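Local structure of galactokinase (Bifidobacterium longum subsp. infantis ATCC 15697 = JCM 1222 = DSM 20088, 6TEQ) at residues Gln192-Leu204 / Leu404-Ala416. The protein probably catalyses the ATP-dependent phosphorylation of galactose, as other GHMP-family galactokinases do, and binds 2-deoxy-2-fluoro-galactose in its sugar pocket. Residues are numbered along the deposited sequence; the frame is centred on the assembly and turned at random.
Sequences QNASMRCTEGHAL and LPAFAAASASREA
S411 turns its CB into the last turn of helix 190-197 and the loop that follows, where it lies 3.1 Å from C198 O and 3.4 Å from S195 O. With chi1 at 68° its OG folds back over its own backbone and hydrogen-bonds a glycerol, probably from the crystallisation liquor, which C198 O also binds; water 1 accepts from S411 N and donates weakly to C198 O. A small residue suits this place, since its compact CB fits among the carbonyls of S195 and C198. Next along, A412 N donates to S195 O (2.8 Å), nearly in line with the C=O bond but bent at the hydrogen (144°). The methyl of A412 meets M196 CG at 4.3 Å, a light apolar touch, and S195 directs its own hydroxyl to P38 O. The contact joins the connection between helix 190-197 and strand 202-207 to the chain that leaves strand 402-404 of one sheet and enters the other as strand 413-417 in this GHMP kinase; the side chain of S195 lies about 6 Å from that of R40, a galactose-binding residue. At the far end, T199-H202 forms a type II turn, and G201, with the positive phi that glycine tolerates well, donates its N-H to A408 O in an almost straight bond (2.8 Å, 176°) arriving from above the carbonyl plane. E200 CA also approaches A408 O, in a CH-O contact, with E200 CG at 3.6 Å. The short methyl of A408 lets the two backbones come close, its CB 3.3 Å from H202 O. H202 ND1 donates in its ring plane to E200 O, which helps fix the ring's rotation.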
loop_
_atom_site.group_PDB
_atom_site.type_symbol
_atom_site.label_atom_id
_atom_site.label_comp_id
_atom_site.label_asym_id
_atom_site.label_seq_id
_atom_site.Cartn_x
_atom_site.Cartn_y
_atom_site.Cartn_z
ATOM N N GLN A 192 -0.939 5.176 -1.350
ATOM C CA GLN A 192 -1.932 6.247 -1.402
ATOM C C GLN A 192 -2.372 6.431 -2.865
ATOM O O GLN A 192 -3.612 6.616 -3.141
ATOM C CB GLN A 192 -1.346 7.533 -0.837
ATOM C CG GLN A 192 -0.929 7.412 0.633
ATOM C CD GLN A 192 0.465 6.854 0.860
ATOM O OE1 GLN A 192 1.181 6.413 -0.074
ATOM N NE2 GLN A 192 0.872 6.866 2.119
ATOM N N ASN A 193 -1.490 6.284 -3.817
ATOM C CA ASN A 193 -1.858 6.281 -5.239
ATOM C C ASN A 193 -2.749 5.117 -5.526
ATOM O O ASN A 193 -3.804 5.280 -6.241
ATOM C CB ASN A 193 -0.586 6.331 -6.132
ATOM C CG ASN A 193 -0.020 7.724 -6.299
ATOM O OD1 ASN A 193 -0.515 8.461 -7.136
ATOM N ND2 ASN A 193 0.934 8.127 -5.474
ATOM N N ALA A 194 -2.440 3.921 -5.020
ATOM C CA ALA A 194 -3.314 2.738 -5.229
ATOM C C ALA A 194 -4.679 3.032 -4.670
ATOM O O ALA A 194 -5.682 2.831 -5.353
ATOM C CB ALA A 194 -2.725 1.515 -4.596
ATOM N N SER A 195 -4.749 3.493 -3.437
ATOM C CA SER A 195 -6.018 3.571 -2.695
ATOM C C SER A 195 -6.938 4.573 -3.397
ATOM O O SER A 195 -8.163 4.409 -3.378
ATOM C CB SER A 195 -5.730 3.970 -1.240
ATOM O OG SER A 195 -6.882 3.855 -0.456
ATOM N N MET A 196 -6.382 5.588 -4.047
ATOM C CA MET A 196 -7.218 6.684 -4.591
ATOM C C MET A 196 -7.251 6.672 -6.119
ATOM O O MET A 196 -8.051 7.463 -6.670
ATOM C CB MET A 196 -6.766 8.056 -4.092
ATOM C CG MET A 196 -6.912 8.127 -2.608
ATOM S SD MET A 196 -6.787 9.812 -2.008
ATOM C CE MET A 196 -8.533 10.236 -2.012
ATOM N N ARG A 197 -6.514 5.786 -6.788
ATOM C CA ARG A 197 -6.454 5.861 -8.259
ATOM C C ARG A 197 -6.609 4.526 -8.953
ATOM O O ARG A 197 -6.839 4.542 -10.196
ATOM C CB ARG A 197 -5.162 6.550 -8.726
ATOM C CG ARG A 197 -5.011 7.934 -8.161
ATOM C CD ARG A 197 -3.677 8.440 -8.485
ATOM N NE ARG A 197 -3.626 8.897 -9.888
ATOM C CZ ARG A 197 -2.572 9.330 -10.492
ATOM N NH1 ARG A 197 -1.375 9.278 -9.897
ATOM N NH2 ARG A 197 -2.709 9.819 -11.720
ATOM N N CYS A 198 -6.631 3.417 -8.229
ATOM C CA CYS A 198 -6.885 2.107 -8.867
ATOM C C CYS A 198 -8.298 2.068 -9.421
ATOM O O CYS A 198 -9.161 2.862 -8.953
ATOM C CB CYS A 198 -6.618 0.971 -7.914
ATOM S SG CYS A 198 -4.867 0.636 -7.626
ATOM N N THR A 199 -8.520 1.163 -10.347
ATOM C CA THR A 199 -9.878 0.903 -10.837
ATOM C C THR A 199 -10.176 -0.603 -10.802
ATOM O O THR A 199 -9.291 -1.453 -10.864
ATOM C CB THR A 199 -10.072 1.506 -12.225
ATOM O OG1 THR A 199 -9.188 0.853 -13.156
ATOM C CG2 THR A 199 -9.833 2.999 -12.266
ATOM N N GLU A 200 -11.433 -0.904 -10.734
ATOM C CA GLU A 200 -11.905 -2.305 -10.715
ATOM C C GLU A 200 -11.442 -3.035 -11.986
ATOM O O GLU A 200 -11.471 -2.452 -13.075
ATOM C CB GLU A 200 -13.413 -2.367 -10.604
ATOM C CG GLU A 200 -13.940 -3.783 -10.440
ATOM C CD GLU A 200 -14.092 -4.630 -11.708
ATOM O OE1 GLU A 200 -14.281 -4.030 -12.822
ATOM O OE2 GLU A 200 -13.998 -5.900 -11.592
ATOM N N GLY A 201 -10.925 -4.238 -11.803
ATOM C CA GLY A 201 -10.425 -5.079 -12.900
ATOM C C GLY A 201 -9.101 -4.629 -13.508
ATOM O O GLY A 201 -8.748 -5.186 -14.573
ATOM N N HIS A 202 -8.407 -3.653 -12.927
ATOM C CA HIS A 202 -7.147 -3.128 -13.469
ATOM C C HIS A 202 -6.105 -2.990 -12.364
ATOM O O HIS A 202 -6.487 -2.747 -11.209
ATOM C CB HIS A 202 -7.395 -1.762 -14.109
ATOM C CG HIS A 202 -8.273 -1.829 -15.291
ATOM N ND1 HIS A 202 -9.635 -2.000 -15.181
ATOM C CD2 HIS A 202 -7.972 -1.797 -16.602
ATOM C CE1 HIS A 202 -10.145 -2.011 -16.406
ATOM N NE2 HIS A 202 -9.144 -1.912 -17.313
ATOM N N ALA A 203 -4.839 -3.102 -12.771
ATOM C CA ALA A 203 -3.681 -2.715 -11.970
ATOM C C ALA A 203 -3.246 -1.320 -12.401
ATOM O O ALA A 203 -3.417 -0.983 -13.572
ATOM C CB ALA A 203 -2.624 -3.796 -12.144
ATOM N N LEU A 204 -2.685 -0.594 -11.475
ATOM C CA LEU A 204 -2.271 0.761 -11.698
ATOM C C LEU A 204 -0.768 0.802 -12.031
ATOM O O LEU A 204 0.116 0.570 -11.134
ATOM C CB LEU A 204 -2.565 1.554 -10.439
ATOM C CG LEU A 204 -2.285 3.053 -10.580
ATOM C CD1 LEU A 204 -3.400 3.703 -11.362
ATOM C CD2 LEU A 204 -2.146 3.707 -9.227
ATOM N N LEU A 404 -6.899 -13.649 2.656
ATOM C CA LEU A 404 -7.936 -12.684 2.233
ATOM C C LEU A 404 -8.241 -13.009 0.784
ATOM O O LEU A 404 -7.304 -13.201 0.008
ATOM C CB LEU A 404 -7.387 -11.242 2.258
ATOM C CG LEU A 404 -7.024 -10.481 3.515
ATOM C CD1 LEU A 404 -5.742 -11.018 4.052
ATOM C CD2 LEU A 404 -6.834 -8.998 3.119
ATOM N N PRO A 405 -9.522 -12.969 0.357
ATOM C CA PRO A 405 -9.840 -12.944 -1.058
ATOM C C PRO A 405 -9.290 -11.655 -1.654
ATOM O O PRO A 405 -9.204 -10.634 -0.956
ATOM C CB PRO A 405 -11.350 -12.971 -1.108
ATOM C CG PRO A 405 -11.754 -12.339 0.195
ATOM C CD PRO A 405 -10.704 -12.794 1.196
ATOM N N ALA A 406 -8.952 -11.729 -2.923
ATOM C CA ALA A 406 -8.304 -10.576 -3.575
ATOM C C ALA A 406 -8.634 -10.565 -5.054
ATOM O O ALA A 406 -8.497 -11.564 -5.722
ATOM C CB ALA A 406 -6.826 -10.540 -3.296
ATOM N N PHE A 407 -8.850 -9.372 -5.542
ATOM C CA PHE A 407 -8.997 -9.071 -6.971
ATOM C C PHE A 407 -8.840 -7.564 -7.065
ATOM O O PHE A 407 -8.954 -6.878 -6.031
ATOM C CB PHE A 407 -10.342 -9.563 -7.477
ATOM C CG PHE A 407 -11.512 -9.167 -6.613
ATOM C CD1 PHE A 407 -12.186 -7.972 -6.794
ATOM C CD2 PHE A 407 -11.967 -10.072 -5.650
ATOM C CE1 PHE A 407 -13.270 -7.655 -5.971
ATOM C CE2 PHE A 407 -13.049 -9.754 -4.835
ATOM C CZ PHE A 407 -13.699 -8.542 -4.997
ATOM N N ALA A 408 -8.722 -7.065 -8.255
ATOM C CA ALA A 408 -8.557 -5.628 -8.482
ATOM C C ALA A 408 -9.919 -4.962 -8.335
ATOM O O ALA A 408 -10.851 -5.167 -9.147
ATOM C CB ALA A 408 -7.962 -5.384 -9.843
ATOM N N ALA A 409 -10.042 -4.152 -7.296
ATOM C CA ALA A 409 -11.271 -3.473 -6.857
ATOM C C ALA A 409 -11.143 -1.965 -7.045
ATOM O O ALA A 409 -10.134 -1.456 -7.533
ATOM C CB ALA A 409 -11.567 -3.869 -5.420
ATOM N N ALA A 410 -12.256 -1.274 -6.789
ATOM C CA ALA A 410 -12.387 0.178 -6.969
ATOM C C ALA A 410 -11.602 0.955 -5.926
ATOM O O ALA A 410 -11.271 0.440 -4.806
ATOM C CB ALA A 410 -13.876 0.513 -6.912
ATOM N N SER A 411 -11.267 2.178 -6.312
ATOM C CA SER A 411 -10.522 3.103 -5.451
ATOM C C SER A 411 -11.480 3.705 -4.409
ATOM O O SER A 411 -12.677 3.337 -4.327
ATOM C CB SER A 411 -9.871 4.191 -6.281
ATOM O OG SER A 411 -10.892 5.030 -6.842
ATOM N N ALA A 412 -10.980 4.650 -3.669
ATOM C CA ALA A 412 -11.720 5.390 -2.619
ATOM C C ALA A 412 -12.971 6.018 -3.240
ATOM O O ALA A 412 -12.941 6.471 -4.393
ATOM C CB ALA A 412 -10.845 6.404 -1.976
ATOM N N SER A 413 -13.999 6.169 -2.458
ATOM C CA SER A 413 -15.258 6.764 -2.942
ATOM C C SER A 413 -16.090 7.228 -1.771
ATOM O O SER A 413 -15.892 6.736 -0.621
ATOM C CB SER A 413 -16.038 5.829 -3.803
ATOM O OG SER A 413 -16.522 4.735 -3.082
ATOM N N ARG A 414 -17.026 8.098 -2.072
ATOM C CA ARG A 414 -18.122 8.357 -1.127
ATOM C C ARG A 414 -19.049 7.150 -1.145
ATOM O O ARG A 414 -19.342 6.594 -2.220
ATOM C CB ARG A 414 -18.959 9.607 -1.449
ATOM C CG ARG A 414 -19.910 9.917 -0.299
ATOM C CD ARG A 414 -20.327 11.344 -0.435
ATOM N NE ARG A 414 -21.291 11.437 -1.507
ATOM C CZ ARG A 414 -21.597 12.584 -2.158
ATOM N NH1 ARG A 414 -20.962 13.712 -1.910
ATOM N NH2 ARG A 414 -22.510 12.597 -3.102
ATOM N N GLU A 415 -19.431 6.699 0.029
ATOM C CA GLU A 415 -20.276 5.509 0.247
ATOM C C GLU A 415 -21.706 5.931 0.582
ATOM O O GLU A 415 -22.576 5.257 0.124
ATOM C CB GLU A 415 -19.650 4.646 1.346
ATOM C CG GLU A 415 -18.277 4.061 1.033
ATOM C CD GLU A 415 -18.264 2.812 0.179
ATOM O OE1 GLU A 415 -19.325 2.226 0.032
ATOM O OE2 GLU A 415 -17.188 2.413 -0.333
ATOM N N ALA A 416 -21.903 7.037 1.313
ATOM C CA ALA A 416 -23.203 7.566 1.773
ATOM C C ALA A 416 -23.124 9.070 2.062
ATOM O O ALA A 416 -22.047 9.555 2.385
ATOM C CB ALA A 416 -23.640 6.832 3.021
HETATM O O HOH W 1 -12.488 3.066 -8.846
HETATM O O HOH W 2 -7.569 -2.246 -8.421
#